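Local coordinates for purine nucleoside phosphorylase (Schistosoma mansoni, PDB 5TBU), which catalyses the phosphorolysis of purine nucleosides such as inosine and guanosine, probably releasing the free base and ribose 1-phosphate, at residues Arg86-Glu91 with Gly220-Pro225; Pro101-Lys106 with Ala230-Ile235. All coordinates share one frame; numbering follows the deposited sequence.

Contact 1. Residues Arg86-Glu91 with Gly220-Pro225. With HPA (hypoxanthine), chain B.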
# COMPACT_ATOMS: atom_id res chain seq x y z
N ARG A 86 15.60 -11.26 -13.48
CA ARG A 86 14.66 -11.25 -12.37
C ARG A 86 13.40 -10.47 -12.71
O ARG A 86 13.46 -9.45 -13.41
CB ARG A 86 15.32 -10.66 -11.13
CG ARG A 86 14.69 -11.03 -9.80
CD ARG A 86 15.61 -10.59 -8.68
NE ARG A 86 15.12 -10.96 -7.35
CZ ARG A 86 15.83 -10.82 -6.24
NH1 ARG A 86 17.06 -10.34 -6.30
NH2 ARG A 86 15.31 -11.17 -5.07
N LEU A 87 12.26 -10.95 -12.23
CA LEU A 87 10.99 -10.26 -12.37
C LEU A 87 10.73 -9.44 -11.12
O LEU A 87 10.59 -10.00 -10.03
CB LEU A 87 9.85 -11.25 -12.61
CG LEU A 87 9.84 -11.94 -13.98
CD1 LEU A 87 10.32 -13.37 -13.85
CD2 LEU A 87 8.45 -11.88 -14.57
N HIS A 88 10.66 -8.13 -11.28
CA HIS A 88 10.45 -7.20 -10.18
C HIS A 88 9.06 -6.59 -10.26
O HIS A 88 8.58 -6.28 -11.36
CB HIS A 88 11.51 -6.10 -10.18
CG HIS A 88 12.90 -6.59 -9.94
ND1 HIS A 88 13.85 -6.67 -10.93
CD2 HIS A 88 13.50 -7.02 -8.81
CE1 HIS A 88 14.98 -7.13 -10.43
NE2 HIS A 88 14.80 -7.35 -9.14
N MET A 89 8.43 -6.40 -9.10
CA MET A 89 7.06 -5.91 -9.08
C MET A 89 6.96 -4.43 -9.43
O MET A 89 5.88 -3.98 -9.82
CB MET A 89 6.42 -6.19 -7.72
CG MET A 89 6.51 -7.65 -7.30
SD MET A 89 5.04 -8.25 -6.45
CE MET A 89 3.80 -8.03 -7.73
N TYR A 90 8.04 -3.67 -9.30
CA TYR A 90 8.00 -2.29 -9.75
C TYR A 90 7.92 -2.18 -11.27
O TYR A 90 7.65 -1.08 -11.78
CB TYR A 90 9.20 -1.49 -9.23
CG TYR A 90 10.57 -2.05 -9.57
CD1 TYR A 90 11.08 -1.97 -10.86
CD2 TYR A 90 11.36 -2.62 -8.58
CE1 TYR A 90 12.33 -2.47 -11.16
CE2 TYR A 90 12.62 -3.12 -8.88
CZ TYR A 90 13.09 -3.05 -10.17
OH TYR A 90 14.34 -3.55 -10.48
N GLU A 91 8.17 -3.27 -12.00
CA GLU A 91 8.00 -3.27 -13.45
C GLU A 91 6.53 -3.34 -13.86
O GLU A 91 6.21 -3.09 -15.03
CB GLU A 91 8.75 -4.44 -14.08
CG GLU A 91 10.26 -4.25 -14.15
CD GLU A 91 10.66 -3.20 -15.16
OE1 GLU A 91 9.89 -2.94 -16.11
OE2 GLU A 91 11.76 -2.62 -15.01
N GLY A 220 15.12 -2.78 0.40
CA GLY A 220 15.31 -3.11 -0.99
C GLY A 220 13.98 -3.23 -1.70
O GLY A 220 12.92 -3.06 -1.08
N MET A 221 14.03 -3.54 -2.99
CA MET A 221 12.84 -3.52 -3.84
C MET A 221 12.46 -4.90 -4.38
O MET A 221 11.76 -4.98 -5.40
CB MET A 221 13.03 -2.54 -5.00
CG MET A 221 13.52 -1.16 -4.61
SD MET A 221 13.71 -0.08 -6.05
CE MET A 221 14.55 1.33 -5.34
N SER A 222 12.89 -5.98 -3.74
CA SER A 222 12.64 -7.31 -4.29
C SER A 222 12.66 -8.34 -3.16
O SER A 222 12.48 -7.99 -1.99
CB SER A 222 13.68 -7.63 -5.38
OG SER A 222 14.99 -7.69 -4.84
N THR A 223 12.83 -9.61 -3.53
CA THR A 223 13.07 -10.74 -2.63
C THR A 223 11.84 -11.17 -1.85
O THR A 223 11.46 -12.34 -1.89
CB THR A 223 14.23 -10.42 -1.68
OG1 THR A 223 15.42 -10.18 -2.44
CG2 THR A 223 14.47 -11.58 -0.72
N VAL A 224 11.20 -10.23 -1.13
CA VAL A 224 10.07 -10.60 -0.27
C VAL A 224 8.96 -11.30 -1.03
O VAL A 224 8.41 -12.29 -0.51
CB VAL A 224 9.59 -9.37 0.52
CG1 VAL A 224 8.20 -9.61 1.10
CG2 VAL A 224 10.57 -9.04 1.63
N PRO A 225 8.56 -10.88 -2.24
CA PRO A 225 7.55 -11.67 -2.97
C PRO A 225 7.97 -13.10 -3.23
O PRO A 225 7.16 -14.02 -3.05
CB PRO A 225 7.37 -10.88 -4.28
CG PRO A 225 7.72 -9.49 -3.92
CD PRO A 225 8.83 -9.60 -2.92
N1 HPA B . 20.89 1.48 -2.53
C2 HPA B . 20.89 0.34 -3.31
N3 HPA B . 19.72 -0.37 -3.50
C4 HPA B . 18.56 0.04 -2.93
C5 HPA B . 18.55 1.19 -2.14
C6 HPA B . 19.72 1.91 -1.94
O6 HPA B . 19.73 2.88 -1.19
N7 HPA B . 17.28 1.36 -1.70
C8 HPA B . 16.53 0.36 -2.20
N9 HPA B . 17.31 -0.45 -2.95
O HOH W 1 9.85 -7.17 -6.56
O HOH W 2 9.19 -4.02 -6.52

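Contact 2. Residues Pro101-Lys106 with Ala230-Ile235. With DMS (dimethyl sulfoxide), chain D.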
# COMPACT_ATOMS: atom_id res chain seq x y z
N PRO A 101 6.91 -18.80 -11.78
CA PRO A 101 8.23 -19.46 -11.87
C PRO A 101 8.65 -20.17 -10.59
O PRO A 101 9.28 -21.24 -10.66
CB PRO A 101 9.18 -18.30 -12.21
CG PRO A 101 8.31 -17.28 -12.85
CD PRO A 101 7.01 -17.37 -12.11
N ILE A 102 8.33 -19.62 -9.42
CA ILE A 102 8.69 -20.29 -8.17
C ILE A 102 7.86 -21.55 -7.99
O ILE A 102 8.37 -22.58 -7.54
CB ILE A 102 8.53 -19.32 -6.98
CG1 ILE A 102 9.53 -18.16 -7.10
CG2 ILE A 102 8.73 -20.05 -5.67
CD1 ILE A 102 8.88 -16.82 -7.34
N ARG A 103 6.57 -21.50 -8.33
CA ARG A 103 5.74 -22.69 -8.21
C ARG A 103 6.11 -23.73 -9.26
O ARG A 103 5.94 -24.94 -9.02
CB ARG A 103 4.26 -22.31 -8.30
CG ARG A 103 3.80 -21.54 -7.08
CD ARG A 103 2.36 -21.08 -7.17
NE ARG A 103 1.91 -20.53 -5.89
CZ ARG A 103 0.77 -19.86 -5.71
NH1 ARG A 103 -0.05 -19.66 -6.74
NH2 ARG A 103 0.46 -19.39 -4.51
N VAL A 104 6.63 -23.31 -10.41
CA VAL A 104 7.18 -24.26 -11.36
C VAL A 104 8.45 -24.90 -10.79
O VAL A 104 8.67 -26.10 -10.95
CB VAL A 104 7.44 -23.59 -12.72
CG1 VAL A 104 8.27 -24.50 -13.62
CG2 VAL A 104 6.12 -23.26 -13.40
N MET A 105 9.28 -24.10 -10.11
CA MET A 105 10.42 -24.66 -9.39
C MET A 105 9.98 -25.73 -8.40
O MET A 105 10.62 -26.78 -8.29
CB MET A 105 11.18 -23.55 -8.65
CG MET A 105 12.14 -22.74 -9.48
SD MET A 105 13.05 -21.58 -8.44
CE MET A 105 14.17 -20.85 -9.62
N LYS A 106 8.89 -25.47 -7.68
CA LYS A 106 8.38 -26.45 -6.72
C LYS A 106 7.99 -27.75 -7.42
O LYS A 106 8.32 -28.84 -6.94
CB LYS A 106 7.19 -25.87 -5.96
CG LYS A 106 6.46 -26.86 -5.08
CD LYS A 106 7.28 -27.26 -3.87
CE LYS A 106 6.50 -28.22 -2.98
NZ LYS A 106 7.12 -28.39 -1.64
N ALA A 230 7.68 -19.00 -1.93
CA ALA A 230 8.44 -20.20 -1.57
C ALA A 230 8.00 -20.75 -0.22
O ALA A 230 7.77 -21.96 -0.08
CB ALA A 230 9.94 -19.89 -1.57
N CYS A 231 7.89 -19.88 0.78
CA CYS A 231 7.42 -20.32 2.10
C CYS A 231 6.00 -20.86 2.03
O CYS A 231 5.64 -21.76 2.80
CB CYS A 231 7.50 -19.16 3.09
SG CYS A 231 6.96 -19.56 4.77
N HIS A 232 5.18 -20.34 1.11
CA HIS A 232 3.80 -20.81 0.97
C HIS A 232 3.76 -22.29 0.60
O HIS A 232 2.96 -23.05 1.14
CB HIS A 232 3.07 -19.96 -0.06
CG HIS A 232 1.64 -20.36 -0.29
ND1 HIS A 232 1.22 -20.98 -1.45
CD2 HIS A 232 0.53 -20.21 0.48
CE1 HIS A 232 -0.08 -21.20 -1.38
NE2 HIS A 232 -0.52 -20.75 -0.22
N CYS A 233 4.64 -22.72 -0.32
CA CYS A 233 4.64 -24.09 -0.79
C CYS A 233 5.71 -24.96 -0.12
O CYS A 233 5.93 -26.09 -0.55
CB CYS A 233 4.81 -24.13 -2.31
SG CYS A 233 6.34 -23.40 -2.94
N GLY A 234 6.36 -24.45 0.92
CA GLY A 234 7.25 -25.27 1.73
C GLY A 234 8.70 -25.31 1.29
O GLY A 234 9.41 -26.26 1.63
N ILE A 235 9.18 -24.30 0.56
CA ILE A 235 10.56 -24.26 0.11
C ILE A 235 11.39 -23.46 1.11
O ILE A 235 11.04 -22.33 1.45
CB ILE A 235 10.66 -23.66 -1.30
CG1 ILE A 235 10.02 -24.60 -2.33
CG2 ILE A 235 12.11 -23.38 -1.66
CD1 ILE A 235 10.07 -24.09 -3.75
S DMS D . -1.10 -16.00 -5.62
O DMS D . -1.68 -17.32 -6.06
C1 DMS D . -0.01 -15.36 -6.92
C2 DMS D . -2.39 -14.73 -5.69
O HOH W 3 3.06 -20.99 -3.26

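Contact 1. Residues Arg86-Glu91 with Gly220-Pro225
Arg86 reaches across to Thr223 with its side chain stretched out from CG to NE, and NH2 donates to OG1 of Thr223 at 2.8 Å. The bond is bent (132° at the hydrogen), the hydroxyl lying somewhat out of the guanidinium plane, while Ser222 OG sits over one face of the same group. Glu226 forms a salt bridge with NE of Arg86, and Asn117 binds the Thr223 hydroxyl, so this half is firmly held. Packing is also close at His88, where Ser222 CB meets the ring edge 3.5 Å from CD2. Toward Met89 and Tyr90 the backbones part and two waters fill in: both donate to Met221 O, one accepting from Met89 N and the other, more weakly, from Tyr90 N. Beyond them Met89 SD packs against Pro225 CG at 3.9 Å, the two side chains sliding past each other in opposite directions. Met221 crosses Tyr90 at about a right angle, its SD 4.9 Å from the ring centroid in an oblique Met-aromatic contact, and its CE ends 3.8 Å from C8 of hypoxanthine. Phe161 of a second subunit meets the Tyr90 ring, consistent with the intersubunit active site of trimeric purine nucleoside phosphorylases.

Contact 2. Residues Pro101-Lys106 with Ala230-Ile235
Lys106 lies along the end of helix 224-232 and ties it to helix 95-108. Its CB rests 4.0 Å from Cys233 SG and equally near Ile235 CD1, between a sulfur and a methyl group. CG stays beside the same sulfur; CD keeps that contact, approaches Ile235 CG1 and already lies nearest to Cys233 O. A bend at chi2 (71°) in an otherwise extended chain carries CE close to Cys233 O, and NZ then donates to this carbonyl oxygen at 2.8 Å. The approach is almost straight on, with a C=O...N angle of 165°. The carbonyl belongs to the turn where the helix stops: Gly234, with positive phi, is the C-prime residue of a Schellman motif in which Ile235 N bonds to Ala230 O and Gly234 N, weakly, to Cys231 O.

One turn earlier on helix 95-108, Ile102 sets CG2 against the backbone N and CA of Ala230 and, more loosely, against the Ala230 CB. Arg103 crosses the His232 ring obliquely, NH2 coming 3.5 Å from ND1, with the two planes 40° apart. A water lies in plane at the edge of both groups; it accepts from Arg103 NE and is 2.6 Å from His232 ND1. Beyond it the guanidinium NH1 donates to Ala7 O and, at 2.9 Å, to the oxygen of a dimethyl sulfoxide that probably came from the crystallisation liquor. NE2 of His232 has weak bonds to Asn153 and Pro159.

An apolar middle is thus flanked by two polar links of different kinds, one direct and one through water. The ammonium of Lys106 sits at the C-terminal end of a helix, where it would probably be favoured by the helix dipole and be kept protonated.

In the fold
Both contacts use helix 224-232: contact 1 takes in its first two residues and the loop leading to it from strand 218-220, contact 2 its last three and the exit toward strand 236-246. Their centres are 16 Å apart, and their nearest atoms about 5 Å, without touching. Along the chain the order is 86-91, 101-106, 220-225, 230-235, so the segments alternate. The loop after strand 78-84 and the helix 95-108 that follows it therefore meet successive parts of one later helix. Contact 1 lies nearer the centre of the chain, beside the bound base and a second subunit; contact 2 joins two helices farther out, where no other chain touches its segments.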